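Side-chain contacts in adenylosuccinate lyase (Francisella tularensis subsp. tularensis SCHU S4, PDB 4EEI), which probably catalyses two fumarate-releasing beta-eliminations of purine biosynthesis, one of them converting adenylosuccinate to AMP: residues 22-27 with 51-56; 56-61 with 69-74; 133-138 with 409-414; 148-153 with 249-254. One frame throughout, in Å; residues are numbered along the deposited sequence. Where two conformers were deposited one is given.

Contact 1: 22-27 with 51-56; sequences KMLEVE and AQIRPE
Leu24 on helix 16-33 and Ile53 in the loop ahead of helix 55-65 bring their backbones to 8.4 Å between CA atoms, a spacing that only side chains can bridge. The loop runs nearly extended from Ala51 to Ile53, and in such a chain alternate residues face the same way: Ala51 and Ile53 turn their CB atoms to the helix while Gln52 turns its own in the other direction. Leu24 meets both chiefly through one methyl. Its CG lies opposite the backbone N about the first torsion (chi1 179°), which carries the end of the side chain outward from the helix toward the loop. Methyl CD2 then lies 4.0 Å from Ala51 CB. The same methyl meets Ile53 CD1 at 3.9 Å, the two side chains crossing at a slant, and that isoleucine methyl also comes to 4.2 Å from Leu24 CB. Since Ala51 CB and Ile53 CD1 are 6.0 Å apart, CD2 touches the loop at two separate points.

The neighbourhood places this touch in the fold. Ile53 continues along helix 16-33 onto Glu17 and Tyr20, Ala51 rests on Phe80, and the backbone N of Gln52 is held by Gln79. Arg54 follows as the N-cap residue of helix 55-65. The example is one of a loop laid against a helix by aliphatic groups: no hydrogen bond or charge pair crosses it, so its hold comes from apolar burial, modest at 119 Å² and partly open to solvent, and it imposes little directional constraint.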
loop_
_atom_site.group_PDB
_atom_site.type_symbol
_atom_site.label_atom_id
_atom_site.label_comp_id
_atom_site.label_asym_id
_atom_site.label_seq_id
_atom_site.Cartn_x
_atom_site.Cartn_y
_atom_site.Cartn_z
ATOM N N LYS B 22 3.511 -26.302 19.149
ATOM C CA LYS B 22 4.427 -25.247 19.580
ATOM C C LYS B 22 3.921 -24.565 20.843
ATOM O O LYS B 22 4.713 -24.230 21.731
ATOM C CB LYS B 22 4.675 -24.244 18.444
ATOM C CG LYS B 22 5.435 -24.851 17.243
ATOM C CD LYS B 22 6.853 -25.271 17.624
ATOM C CE LYS B 22 7.009 -26.781 17.755
ATOM N NZ LYS B 22 7.040 -27.501 16.444
ATOM N N MET B 23 2.606 -24.379 20.944
ATOM C CA MET B 23 2.022 -23.846 22.177
ATOM C C MET B 23 2.346 -24.749 23.364
ATOM O O MET B 23 2.668 -24.274 24.461
ATOM C CB MET B 23 0.509 -23.678 22.033
ATOM C CG MET B 23 0.106 -22.458 21.204
ATOM S SD MET B 23 -1.690 -22.336 21.059
ATOM C CE MET B 23 -1.838 -20.899 19.976
ATOM N N LEU B 24 2.282 -26.052 23.134
ATOM C CA LEU B 24 2.590 -27.015 24.186
ATOM C C LEU B 24 4.050 -26.916 24.615
ATOM O O LEU B 24 4.356 -26.964 25.809
ATOM C CB LEU B 24 2.260 -28.438 23.730
ATOM C CG LEU B 24 2.573 -29.506 24.787
ATOM C CD1 LEU B 24 1.743 -29.291 26.052
ATOM C CD2 LEU B 24 2.340 -30.906 24.230
ATOM N N GLU B 25 4.953 -26.779 23.647
ATOM C CA GLU B 25 6.377 -26.664 23.949
ATOM C C GLU B 25 6.654 -25.422 24.797
ATOM O O GLU B 25 7.442 -25.463 25.748
ATOM C CB GLU B 25 7.204 -26.619 22.656
ATOM C CG GLU B 25 8.708 -26.527 22.911
ATOM C CD GLU B 25 9.540 -26.403 21.636
ATOM O OE1 GLU B 25 8.995 -26.613 20.530
ATOM O OE2 GLU B 25 10.746 -26.088 21.749
ATOM N N VAL B 26 5.998 -24.317 24.453
ATOM C CA VAL B 26 6.112 -23.078 25.222
ATOM C C VAL B 26 5.534 -23.203 26.635
ATOM O O VAL B 26 6.154 -22.746 27.608
ATOM C CB VAL B 26 5.464 -21.911 24.455
ATOM C CG1 VAL B 26 5.514 -20.638 25.268
ATOM C CG2 VAL B 26 6.179 -21.723 23.130
ATOM N N GLU B 27 4.356 -23.814 26.758
ATOM C CA GLU B 27 3.759 -24.051 28.077
ATOM C C GLU B 27 4.689 -24.886 28.957
ATOM O O GLU B 27 4.794 -24.657 30.164
ATOM C CB GLU B 27 2.419 -24.792 27.955
ATOM C CG GLU B 27 1.267 -23.995 27.340
ATOM C CD GLU B 27 0.545 -23.095 28.344
ATOM O OE1 GLU B 27 1.070 -22.874 29.462
ATOM O OE2 GLU B 27 -0.560 -22.606 28.009
ATOM N N ALA B 51 1.332 -36.056 26.631
ATOM C CA ALA B 51 0.306 -35.180 26.076
ATOM C C ALA B 51 0.140 -35.367 24.574
ATOM O O ALA B 51 1.123 -35.428 23.829
ATOM C CB ALA B 51 0.607 -33.716 26.400
ATOM N N GLN B 52 -1.112 -35.461 24.140
ATOM C CA GLN B 52 -1.416 -35.571 22.721
ATOM C C GLN B 52 -1.988 -34.261 22.196
ATOM O O GLN B 52 -2.706 -33.556 22.908
ATOM C CB GLN B 52 -2.415 -36.704 22.481
ATOM C CG GLN B 52 -1.936 -38.076 22.947
ATOM C CD GLN B 52 -0.811 -38.613 22.092
ATOM O OE1 GLN B 52 -0.925 -38.676 20.868
ATOM N NE2 GLN B 52 0.288 -38.997 22.731
ATOM N N ILE B 53 -1.668 -33.937 20.951
ATOM C CA ILE B 53 -2.223 -32.751 20.301
ATOM C C ILE B 53 -3.472 -33.175 19.537
ATOM O O ILE B 53 -3.401 -34.039 18.664
ATOM C CB ILE B 53 -1.207 -32.121 19.335
ATOM C CG1 ILE B 53 0.092 -31.811 20.071
ATOM C CG2 ILE B 53 -1.775 -30.850 18.699
ATOM C CD1 ILE B 53 -0.067 -30.764 21.177
ATOM N N ARG B 54 -4.615 -32.579 19.876
ATOM C CA ARG B 54 -5.902 -33.021 19.333
ATOM C C ARG B 54 -6.721 -31.854 18.795
ATOM O O ARG B 54 -7.648 -31.381 19.458
ATOM C CB ARG B 54 -6.695 -33.746 20.415
ATOM C CG ARG B 54 -6.010 -34.993 20.957
ATOM C CD ARG B 54 -6.681 -35.476 22.231
ATOM N NE ARG B 54 -6.170 -36.771 22.680
ATOM C CZ ARG B 54 -6.491 -37.339 23.839
ATOM N NH1 ARG B 54 -7.319 -36.727 24.674
ATOM N NH2 ARG B 54 -5.980 -38.522 24.166
ATOM N N PRO B 55 -6.386 -31.393 17.581
ATOM C CA PRO B 55 -6.979 -30.161 17.052
ATOM C C PRO B 55 -8.502 -30.240 17.015
ATOM O O PRO B 55 -9.189 -29.251 17.265
ATOM C CB PRO B 55 -6.395 -30.071 15.640
ATOM C CG PRO B 55 -5.107 -30.846 15.716
ATOM C CD PRO B 55 -5.410 -31.987 16.651
ATOM N N GLU B 56 -8.992 -31.437 16.716
ATOM C CA GLU B 56 -10.411 -31.745 16.669
ATOM C C GLU B 56 -11.111 -31.446 17.996
ATOM O O GLU B 56 -12.172 -30.822 18.032
ATOM C CB GLU B 56 -10.592 -33.226 16.295
ATOM C CG GLU B 56 -9.846 -34.242 17.203
ATOM C CD GLU B 56 -8.399 -34.490 16.791
ATOM O OE1 GLU B 56 -7.939 -33.868 15.818
ATOM O OE2 GLU B 56 -7.725 -35.323 17.431
#

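Contact 2: 56-61 with 69-74; sequences ERVDEI and IIAFCT
Ile61 and Ala71, which lose the most surface here, form the nearest CA pair of the two segments, 5.3 Å apart. The small side chain of Ala71 allows such closeness. Ile61 CG2 rests 3.6 Å from Ala71 CA, and it touches CB as well, while on the first helix the backbone itself takes part: Val58 O approaches Ala71 CB to 3.5 Å. Val58 completes the group, its CG1 coming to 3.9 Å from the same CB. Farther along, the side chains of Ile61 and Thr74 pass at a slant, CD1 of the first meeting CG2 of the second.

Ile61 has a second role on its own helix, where CG1 lies 3.6 Å above the centre of the Arg57 guanidinium plane. The edge of that group is engaged by Glu60, through a 2.7 Å salt bridge from Arg57 NH1 to Glu60 OE1, and Glu78 pairs with Arg57 NE. Thr74 OG1 bonds back to Ile70 O, using its hydroxyl within its own helix.

The N-to-C directions of the short segments differ by 128°, and the tight turn between the helices holds Lys66 and His67, with Asp68 opening the second helix; all three bind AMP. No hydrogen bond crosses between the segments: apolar packing and close backbone approach hold them, beside nucleotide-binding residues.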
loop_
_atom_site.group_PDB
_atom_site.type_symbol
_atom_site.label_atom_id
_atom_site.label_comp_id
_atom_site.label_asym_id
_atom_site.label_seq_id
_atom_site.Cartn_x
_atom_site.Cartn_y
_atom_site.Cartn_z
ATOM N N GLU B 56 -8.992 -31.437 16.716
ATOM C CA GLU B 56 -10.411 -31.745 16.669
ATOM C C GLU B 56 -11.111 -31.446 17.996
ATOM O O GLU B 56 -12.172 -30.822 18.032
ATOM C CB GLU B 56 -10.592 -33.226 16.295
ATOM C CG GLU B 56 -9.846 -34.242 17.203
ATOM C CD GLU B 56 -8.399 -34.490 16.791
ATOM O OE1 GLU B 56 -7.939 -33.868 15.818
ATOM O OE2 GLU B 56 -7.725 -35.323 17.431
ATOM N N ARG B 57 -10.496 -31.899 19.083
ATOM C CA ARG B 57 -11.021 -31.741 20.428
ATOM C C ARG B 57 -10.977 -30.269 20.854
ATOM O O ARG B 57 -11.895 -29.773 21.514
ATOM C CB ARG B 57 -10.220 -32.616 21.395
ATOM C CG ARG B 57 -10.603 -32.457 22.841
ATOM C CD ARG B 57 -12.047 -32.832 23.073
ATOM N NE ARG B 57 -12.399 -32.703 24.479
ATOM C CZ ARG B 57 -13.631 -32.495 24.928
ATOM N NH1 ARG B 57 -14.642 -32.393 24.077
ATOM N NH2 ARG B 57 -13.849 -32.383 26.233
ATOM N N VAL B 58 -9.913 -29.574 20.460
ATOM C CA VAL B 58 -9.785 -28.150 20.738
ATOM C C VAL B 58 -10.959 -27.393 20.116
ATOM O O VAL B 58 -11.552 -26.511 20.750
ATOM C CB VAL B 58 -8.445 -27.580 20.210
ATOM C CG1 VAL B 58 -8.379 -26.069 20.427
ATOM C CG2 VAL B 58 -7.264 -28.264 20.895
ATOM N N ASP B 59 -11.302 -27.756 18.883
ATOM C CA ASP B 59 -12.417 -27.133 18.180
ATOM C C ASP B 59 -13.760 -27.293 18.892
ATOM O O ASP B 59 -14.498 -26.318 19.044
ATOM C CB ASP B 59 -12.515 -27.654 16.746
ATOM C CG ASP B 59 -11.365 -27.183 15.884
ATOM O OD1 ASP B 59 -10.647 -26.258 16.318
ATOM O OD2 ASP B 59 -11.184 -27.732 14.776
ATOM N N GLU B 60 -14.082 -28.506 19.335
ATOM C CA GLU B 60 -15.358 -28.702 20.024
ATOM C C GLU B 60 -15.414 -27.955 21.356
ATOM O O GLU B 60 -16.453 -27.403 21.715
ATOM C CB GLU B 60 -15.726 -30.185 20.183
ATOM C CG GLU B 60 -14.578 -31.141 20.470
ATOM C CD GLU B 60 -15.037 -32.603 20.524
ATOM O OE1 GLU B 60 -14.838 -33.254 21.574
ATOM O OE2 GLU B 60 -15.592 -33.102 19.518
ATOM N N ILE B 61 -14.292 -27.918 22.070
ATOM C CA ILE B 61 -14.205 -27.171 23.319
ATOM C C ILE B 61 -14.325 -25.668 23.055
ATOM O O ILE B 61 -14.964 -24.937 23.824
ATOM C CB ILE B 61 -12.888 -27.483 24.076
ATOM C CG1 ILE B 61 -12.832 -28.962 24.456
ATOM C CG2 ILE B 61 -12.773 -26.636 25.327
ATOM C CD1 ILE B 61 -11.506 -29.409 25.041
ATOM N N ILE B 69 -7.302 -20.433 23.521
ATOM C CA ILE B 69 -6.264 -20.887 24.454
ATOM C C ILE B 69 -6.839 -21.658 25.640
ATOM O O ILE B 69 -6.251 -22.645 26.095
ATOM C CB ILE B 69 -5.388 -19.727 24.960
ATOM C CG1 ILE B 69 -4.910 -18.884 23.783
ATOM C CG2 ILE B 69 -4.197 -20.259 25.738
ATOM C CD1 ILE B 69 -4.330 -19.722 22.637
ATOM N N ILE B 70 -7.977 -21.200 26.156
ATOM C CA ILE B 70 -8.691 -21.956 27.181
ATOM C C ILE B 70 -9.038 -23.339 26.639
ATOM O O ILE B 70 -8.888 -24.343 27.332
ATOM C CB ILE B 70 -9.983 -21.245 27.628
ATOM C CG1 ILE B 70 -9.665 -19.882 28.250
ATOM C CG2 ILE B 70 -10.764 -22.110 28.605
ATOM C CD1 ILE B 70 -10.898 -19.103 28.704
ATOM N N ALA B 71 -9.490 -23.381 25.388
ATOM C CA ALA B 71 -9.812 -24.646 24.729
ATOM C C ALA B 71 -8.591 -25.557 24.614
ATOM O O ALA B 71 -8.665 -26.747 24.919
ATOM C CB ALA B 71 -10.416 -24.396 23.363
ATOM N N PHE B 72 -7.474 -24.994 24.158
ATOM C CA PHE B 72 -6.221 -25.737 24.066
ATOM C C PHE B 72 -5.751 -26.263 25.425
ATOM O O PHE B 72 -5.409 -27.440 25.558
ATOM C CB PHE B 72 -5.129 -24.865 23.438
ATOM C CG PHE B 72 -3.731 -25.362 23.701
ATOM C CD1 PHE B 72 -3.224 -26.443 22.999
ATOM C CD2 PHE B 72 -2.924 -24.743 24.653
ATOM C CE1 PHE B 72 -1.942 -26.905 23.235
ATOM C CE2 PHE B 72 -1.636 -25.197 24.893
ATOM C CZ PHE B 72 -1.146 -26.279 24.181
ATOM N N CYS B 73 -5.719 -25.389 26.428
ATOM C CA CYS B 73 -5.302 -25.806 27.770
ATOM C C CYS B 73 -6.189 -26.919 28.315
ATOM O O CYS B 73 -5.704 -27.907 28.885
ATOM C CB CYS B 73 -5.306 -24.617 28.729
ATOM S SG CYS B 73 -4.041 -23.389 28.356
ATOM N N THR B 74 -7.495 -26.755 28.140
ATOM C CA THR B 74 -8.447 -27.772 28.576
ATOM C C THR B 74 -8.196 -29.088 27.845
ATOM O O THR B 74 -8.318 -30.162 28.436
ATOM C CB THR B 74 -9.904 -27.304 28.381
ATOM O OG1 THR B 74 -10.134 -26.123 29.161
ATOM C CG2 THR B 74 -10.888 -28.375 28.814
#

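Contact 3: 133-138 with 409-414; sequences EIITMG and MDFEGI
Ile135 CG1 and Phe411 CG both lie opposite their backbone N, with chi1 at -172° in the isoleucine and -169° in the phenylalanine. In Ile135 this choice leaves CG2 in the tight place between backbone N and carbonyl carbon and extends CG1 and CD1 toward helix 411-418; in Phe411 it swings the ring out from the first turn of that helix to meet the strand. The two side chains run past each other in opposite senses. Ile135 CG2 touches the far end of the ring, 3.6 Å from Phe411 CZ and slightly farther from CE1. The longer branch finds a different partner: Ile135 CD1 lies 4.0 Å from Ile414 CG2, those two chains crossing nearly at right angles.

Helix 411-418 presents Phe411 and Ile414 one turn apart, and Asp410 caps that turn. As N-cap residue it receives Gly413 N on OD1 at 2.8 Å, the donor lying above the carboxylate plane. Outside the segments, Arg346 makes a cation-pi contact with the Phe411 ring, and Glu342 accepts from Ile135 N.

A beta hairpin strand is thereby joined to the C-terminal helices across 270 residues of sequence. The joint is wholly apolar, one forked side chain serving two partners; no hydrogen bond crosses it, and the capping bond of Asp410 lies within the helix segment.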
loop_
_atom_site.group_PDB
_atom_site.type_symbol
_atom_site.label_atom_id
_atom_site.label_comp_id
_atom_site.label_asym_id
_atom_site.label_seq_id
_atom_site.Cartn_x
_atom_site.Cartn_y
_atom_site.Cartn_z
ATOM N N GLU B 133 30.866 -14.679 -20.571
ATOM C CA GLU B 133 31.604 -14.499 -21.829
ATOM C C GLU B 133 30.771 -13.955 -22.986
ATOM O O GLU B 133 31.314 -13.523 -24.004
ATOM C CB GLU B 133 32.164 -15.853 -22.276
ATOM C CG GLU B 133 31.074 -16.907 -22.509
ATOM C CD GLU B 133 31.596 -18.187 -23.140
ATOM O OE1 GLU B 133 31.768 -18.220 -24.378
ATOM O OE2 GLU B 133 31.820 -19.166 -22.399
ATOM N N ILE B 134 29.452 -14.004 -22.845
ATOM C CA ILE B 134 28.564 -13.657 -23.948
ATOM C C ILE B 134 28.386 -12.150 -24.015
ATOM O O ILE B 134 28.142 -11.507 -22.996
ATOM C CB ILE B 134 27.199 -14.342 -23.773
ATOM C CG1 ILE B 134 27.381 -15.862 -23.726
ATOM C CG2 ILE B 134 26.243 -13.937 -24.878
ATOM C CD1 ILE B 134 26.091 -16.634 -23.487
ATOM N N ILE B 135 28.507 -11.577 -25.210
ATOM C CA ILE B 135 28.308 -10.135 -25.351
ATOM C C ILE B 135 26.877 -9.843 -25.820
ATOM O O ILE B 135 26.366 -10.493 -26.738
ATOM C CB ILE B 135 29.379 -9.486 -26.268
ATOM C CG1 ILE B 135 29.275 -7.961 -26.240
ATOM C CG2 ILE B 135 29.290 -10.013 -27.686
ATOM C CD1 ILE B 135 30.557 -7.276 -26.706
ATOM N N THR B 136 26.225 -8.891 -25.152
ATOM C CA THR B 136 24.834 -8.552 -25.457
ATOM C C THR B 136 24.694 -7.038 -25.548
ATOM O O THR B 136 25.590 -6.305 -25.123
ATOM C CB THR B 136 23.883 -9.086 -24.376
ATOM O OG1 THR B 136 22.521 -8.903 -24.784
ATOM C CG2 THR B 136 24.116 -8.355 -23.053
ATOM N N MET B 137 23.587 -6.567 -26.116
ATOM C CA MET B 137 23.309 -5.133 -26.125
ATOM C C MET B 137 22.660 -4.701 -24.815
ATOM O O MET B 137 21.576 -5.188 -24.451
ATOM C CB MET B 137 22.390 -4.747 -27.290
ATOM C CG MET B 137 23.040 -4.792 -28.658
ATOM S SD MET B 137 24.550 -3.804 -28.712
ATOM C CE MET B 137 23.910 -2.220 -28.165
ATOM N N GLY B 138 23.325 -3.797 -24.099
ATOM C CA GLY B 138 22.711 -3.128 -22.962
ATOM C C GLY B 138 21.634 -2.187 -23.476
ATOM O O GLY B 138 21.731 -1.685 -24.605
ATOM N N MET B 409 38.030 -1.993 -34.194
ATOM C CA MET B 409 36.743 -2.230 -33.559
ATOM C C MET B 409 35.911 -3.268 -34.302
ATOM O O MET B 409 34.741 -3.041 -34.600
ATOM C CB MET B 409 35.964 -0.922 -33.408
ATOM C CG MET B 409 36.437 -0.057 -32.250
ATOM S SD MET B 409 36.819 -1.008 -30.766
ATOM C CE MET B 409 35.340 -0.718 -29.800
ATOM N N ASP B 410 36.522 -4.410 -34.595
ATOM C CA ASP B 410 35.784 -5.537 -35.141
ATOM C C ASP B 410 35.091 -6.231 -33.977
ATOM O O ASP B 410 35.121 -5.732 -32.854
ATOM C CB ASP B 410 36.716 -6.504 -35.874
ATOM C CG ASP B 410 37.883 -6.949 -35.019
ATOM O OD1 ASP B 410 38.004 -6.469 -33.874
ATOM O OD2 ASP B 410 38.682 -7.781 -35.496
ATOM N N PHE B 411 34.469 -7.374 -34.233
ATOM C CA PHE B 411 33.758 -8.078 -33.174
ATOM C C PHE B 411 34.657 -8.357 -31.975
ATOM O O PHE B 411 34.293 -8.061 -30.837
ATOM C CB PHE B 411 33.143 -9.379 -33.689
ATOM C CG PHE B 411 32.187 -10.015 -32.722
ATOM C CD1 PHE B 411 30.988 -9.399 -32.410
ATOM C CD2 PHE B 411 32.492 -11.222 -32.118
ATOM C CE1 PHE B 411 30.107 -9.978 -31.519
ATOM C CE2 PHE B 411 31.615 -11.806 -31.224
ATOM C CZ PHE B 411 30.421 -11.183 -30.925
ATOM N N GLU B 412 35.838 -8.905 -32.240
ATOM C CA GLU B 412 36.783 -9.253 -31.184
ATOM C C GLU B 412 37.240 -8.024 -30.406
ATOM O O GLU B 412 37.358 -8.065 -29.184
ATOM C CB GLU B 412 37.997 -9.976 -31.770
ATOM C CG GLU B 412 37.736 -11.421 -32.159
ATOM C CD GLU B 412 38.996 -12.265 -32.137
ATOM O OE1 GLU B 412 40.103 -11.689 -32.210
ATOM O OE2 GLU B 412 38.880 -13.506 -32.045
ATOM N N GLY B 413 37.497 -6.932 -31.117
ATOM C CA GLY B 413 37.889 -5.687 -30.473
ATOM C C GLY B 413 36.753 -5.099 -29.648
ATOM O O GLY B 413 36.957 -4.585 -28.538
ATOM N N ILE B 414 35.543 -5.164 -30.194
ATOM C CA ILE B 414 34.358 -4.687 -29.475
ATOM C C ILE B 414 34.197 -5.455 -28.161
ATOM O O ILE B 414 33.913 -4.871 -27.113
ATOM C CB ILE B 414 33.095 -4.833 -30.352
ATOM C CG1 ILE B 414 33.081 -3.759 -31.444
ATOM C CG2 ILE B 414 31.821 -4.762 -29.514
ATOM C CD1 ILE B 414 32.011 -3.976 -32.497
#

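Contact 4: 148-153 with 249-254; sequences MSFGQK and FEVYEG
Phe150 reaches Glu250 and Val251 from the corner where strand 143-149 passes into helix 151-173, and the residues before and after it explain how it is held. Met148 lies in the last part of the strand, paired through its backbone with Thr136 and packed on Glu300 of the second subunit. Ser149 closes the strand, its OG bonded to Lys132 O. At Phe150 the chain turns; with CG opposite the backbone N (chi1 -169°), the ring leaves the corner toward segment 249-254 and offers its rim. Val251 CG1 lies at that edge, near the ring plane, 3.9 Å from Phe150 CZ. Beside it, also close to the plane, Glu250 OE1 comes to 3.8 Å from Phe150 CE2, on a side chain extended beyond CG, with the carboxylate turned 57° from the ring.

Gln152 then looks to the second subunit, where its NE2 bonds to Gly185 O. Lys153, the next turn of the helix, folds back over Phe150: its CD stands 4.0 Å above one face of the ring, offset toward the rim. Its NZ pairs with Glu239 and with Glu300 of the second subunit, and Lys153 NZ stands 6.0 Å from Glu250 OE1, not in contact with it.

The principal charge partners of Glu250 are Arg344 and Arg139, both bridged to OE2. The aromatic rim, slightly positive at its hydrogens, probably tolerates a carboxylate oxygen as a neighbour while the arginines hold the other oxygen. The buried ring thus meets segment 249-254 without any charge pair between the segments, beside side chains whose salt bridges are made elsewhere.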
loop_
_atom_site.group_PDB
_atom_site.type_symbol
_atom_site.label_atom_id
_atom_site.label_comp_id
_atom_site.label_asym_id
_atom_site.label_seq_id
_atom_site.Cartn_x
_atom_site.Cartn_y
_atom_site.Cartn_z
ATOM N N MET B 148 27.568 -5.174 -23.440
ATOM C CA MET B 148 27.941 -5.469 -22.061
ATOM C C MET B 148 27.994 -6.980 -21.945
ATOM O O MET B 148 27.643 -7.687 -22.887
ATOM C CB MET B 148 26.873 -4.943 -21.108
ATOM C CG MET B 148 25.532 -5.638 -21.321
ATOM S SD MET B 148 24.213 -4.965 -20.297
ATOM C CE MET B 148 24.777 -5.440 -18.650
ATOM N N SER B 149 28.403 -7.487 -20.789
ATOM C CA SER B 149 28.376 -8.929 -20.562
ATOM C C SER B 149 26.950 -9.376 -20.226
ATOM O O SER B 149 26.304 -8.790 -19.364
ATOM C CB SER B 149 29.300 -9.299 -19.412
ATOM O OG SER B 149 28.968 -10.581 -18.919
ATOM N N PHE B 150 26.462 -10.411 -20.899
ATOM C CA PHE B 150 25.114 -10.922 -20.631
ATOM C C PHE B 150 25.062 -11.447 -19.200
ATOM O O PHE B 150 24.053 -11.298 -18.499
ATOM C CB PHE B 150 24.774 -12.039 -21.624
ATOM C CG PHE B 150 23.318 -12.453 -21.620
ATOM C CD1 PHE B 150 22.896 -13.554 -20.893
ATOM C CD2 PHE B 150 22.377 -11.749 -22.364
ATOM C CE1 PHE B 150 21.558 -13.952 -20.910
ATOM C CE2 PHE B 150 21.039 -12.132 -22.376
ATOM C CZ PHE B 150 20.634 -13.238 -21.652
ATOM N N GLY B 151 26.167 -12.040 -18.753
ATOM C CA GLY B 151 26.239 -12.583 -17.405
ATOM C C GLY B 151 26.055 -11.548 -16.312
ATOM O O GLY B 151 25.650 -11.871 -15.190
ATOM N N GLN B 152 26.348 -10.293 -16.630
ATOM C CA GLN B 152 26.181 -9.235 -15.651
ATOM C C GLN B 152 24.699 -9.029 -15.309
ATOM O O GLN B 152 24.366 -8.515 -14.232
ATOM C CB GLN B 152 26.822 -7.950 -16.167
ATOM C CG GLN B 152 26.894 -6.848 -15.138
ATOM C CD GLN B 152 27.886 -5.775 -15.521
ATOM O OE1 GLN B 152 29.016 -6.073 -15.911
ATOM N NE2 GLN B 152 27.473 -4.515 -15.407
ATOM N N LYS B 153 23.803 -9.447 -16.202
ATOM C CA LYS B 153 22.371 -9.367 -15.895
ATOM C C LYS B 153 22.063 -10.286 -14.720
ATOM O O LYS B 153 21.415 -9.891 -13.753
ATOM C CB LYS B 153 21.513 -9.755 -17.103
ATOM C CG LYS B 153 21.588 -8.777 -18.280
ATOM C CD LYS B 153 20.838 -9.341 -19.489
ATOM C CE LYS B 153 20.750 -8.325 -20.635
ATOM N NZ LYS B 153 20.000 -7.094 -20.243
ATOM N N PHE B 249 13.664 -12.392 -28.141
ATOM C CA PHE B 249 13.920 -13.829 -28.229
ATOM C C PHE B 249 15.348 -14.247 -27.867
ATOM O O PHE B 249 15.934 -15.086 -28.549
ATOM C CB PHE B 249 13.536 -14.379 -29.604
ATOM C CG PHE B 249 13.090 -15.813 -29.572
ATOM C CD1 PHE B 249 12.303 -16.281 -28.533
ATOM C CD2 PHE B 249 13.464 -16.693 -30.570
ATOM C CE1 PHE B 249 11.893 -17.599 -28.494
ATOM C CE2 PHE B 249 13.058 -18.013 -30.539
ATOM C CZ PHE B 249 12.271 -18.466 -29.499
ATOM N N GLU B 250 15.910 -13.673 -26.809
ATOM C CA GLU B 250 17.277 -14.009 -26.421
ATOM C C GLU B 250 17.322 -15.185 -25.437
ATOM O O GLU B 250 18.355 -15.843 -25.299
ATOM C CB GLU B 250 17.986 -12.762 -25.867
ATOM C CG GLU B 250 18.281 -11.720 -26.962
ATOM C CD GLU B 250 18.970 -10.451 -26.463
ATOM O OE1 GLU B 250 19.266 -10.347 -25.246
ATOM O OE2 GLU B 250 19.211 -9.551 -27.308
ATOM N N VAL B 251 16.202 -15.452 -24.764
ATOM C CA VAL B 251 16.090 -16.630 -23.896
ATOM C C VAL B 251 14.707 -17.254 -24.047
ATOM O O VAL B 251 13.795 -16.619 -24.570
ATOM C CB VAL B 251 16.246 -16.271 -22.393
ATOM C CG1 VAL B 251 17.528 -15.492 -22.135
ATOM C CG2 VAL B 251 15.041 -15.457 -21.917
ATOM N N TYR B 252 14.551 -18.497 -23.601
ATOM C CA TYR B 252 13.211 -19.037 -23.385
ATOM C C TYR B 252 13.196 -19.945 -22.162
ATOM O O TYR B 252 14.217 -20.550 -21.825
ATOM C CB TYR B 252 12.642 -19.739 -24.629
ATOM C CG TYR B 252 13.372 -20.985 -25.128
ATOM C CD1 TYR B 252 14.280 -20.911 -26.183
ATOM C CD2 TYR B 252 13.111 -22.240 -24.581
ATOM C CE1 TYR B 252 14.926 -22.048 -26.662
ATOM C CE2 TYR B 252 13.752 -23.375 -25.047
ATOM C CZ TYR B 252 14.656 -23.274 -26.087
ATOM O OH TYR B 252 15.283 -24.411 -26.549
ATOM N N GLU B 253 12.051 -20.021 -21.489
ATOM C CA GLU B 253 11.913 -20.924 -20.345
ATOM C C GLU B 253 11.943 -22.360 -20.833
ATOM O O GLU B 253 11.253 -22.716 -21.794
ATOM C CB GLU B 253 10.626 -20.627 -19.555
ATOM C CG GLU B 253 10.681 -19.305 -18.775
ATOM C CD GLU B 253 9.402 -19.003 -17.993
ATOM O OE1 GLU B 253 8.458 -19.829 -18.019
ATOM O OE2 GLU B 253 9.342 -17.931 -17.352
ATOM N N GLY B 254 12.760 -23.188 -20.185
ATOM C CA GLY B 254 12.952 -24.560 -20.629
ATOM C C GLY B 254 11.786 -25.456 -20.246
ATOM O O GLY B 254 10.905 -25.060 -19.480
#

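Contacts 1 and 2 share helix 55-65 and touch directly, Met23 and Leu24 of helix 16-33 meeting the Phe72 ring; contact 1 is a surface patch, contact 2 a buried crossing beside the AMP-binding turn. Contacts 3 and 4 lie across the chain's centre, with nearest atoms at least about 35 Å from the first pair. Both are buried, and both use the hairpin of strands 135-140 and 143-149, whose pairing, with Thr136 bonded to Met148, runs on past the strand ends to Ile134 and Phe150. Chemistry follows place: aliphatic groups join contact 1, aliphatic groups and close backbone contact 2, a ring meets an isoleucine in contact 3, and contact 4, near the subunit interface, sets a ring among charges.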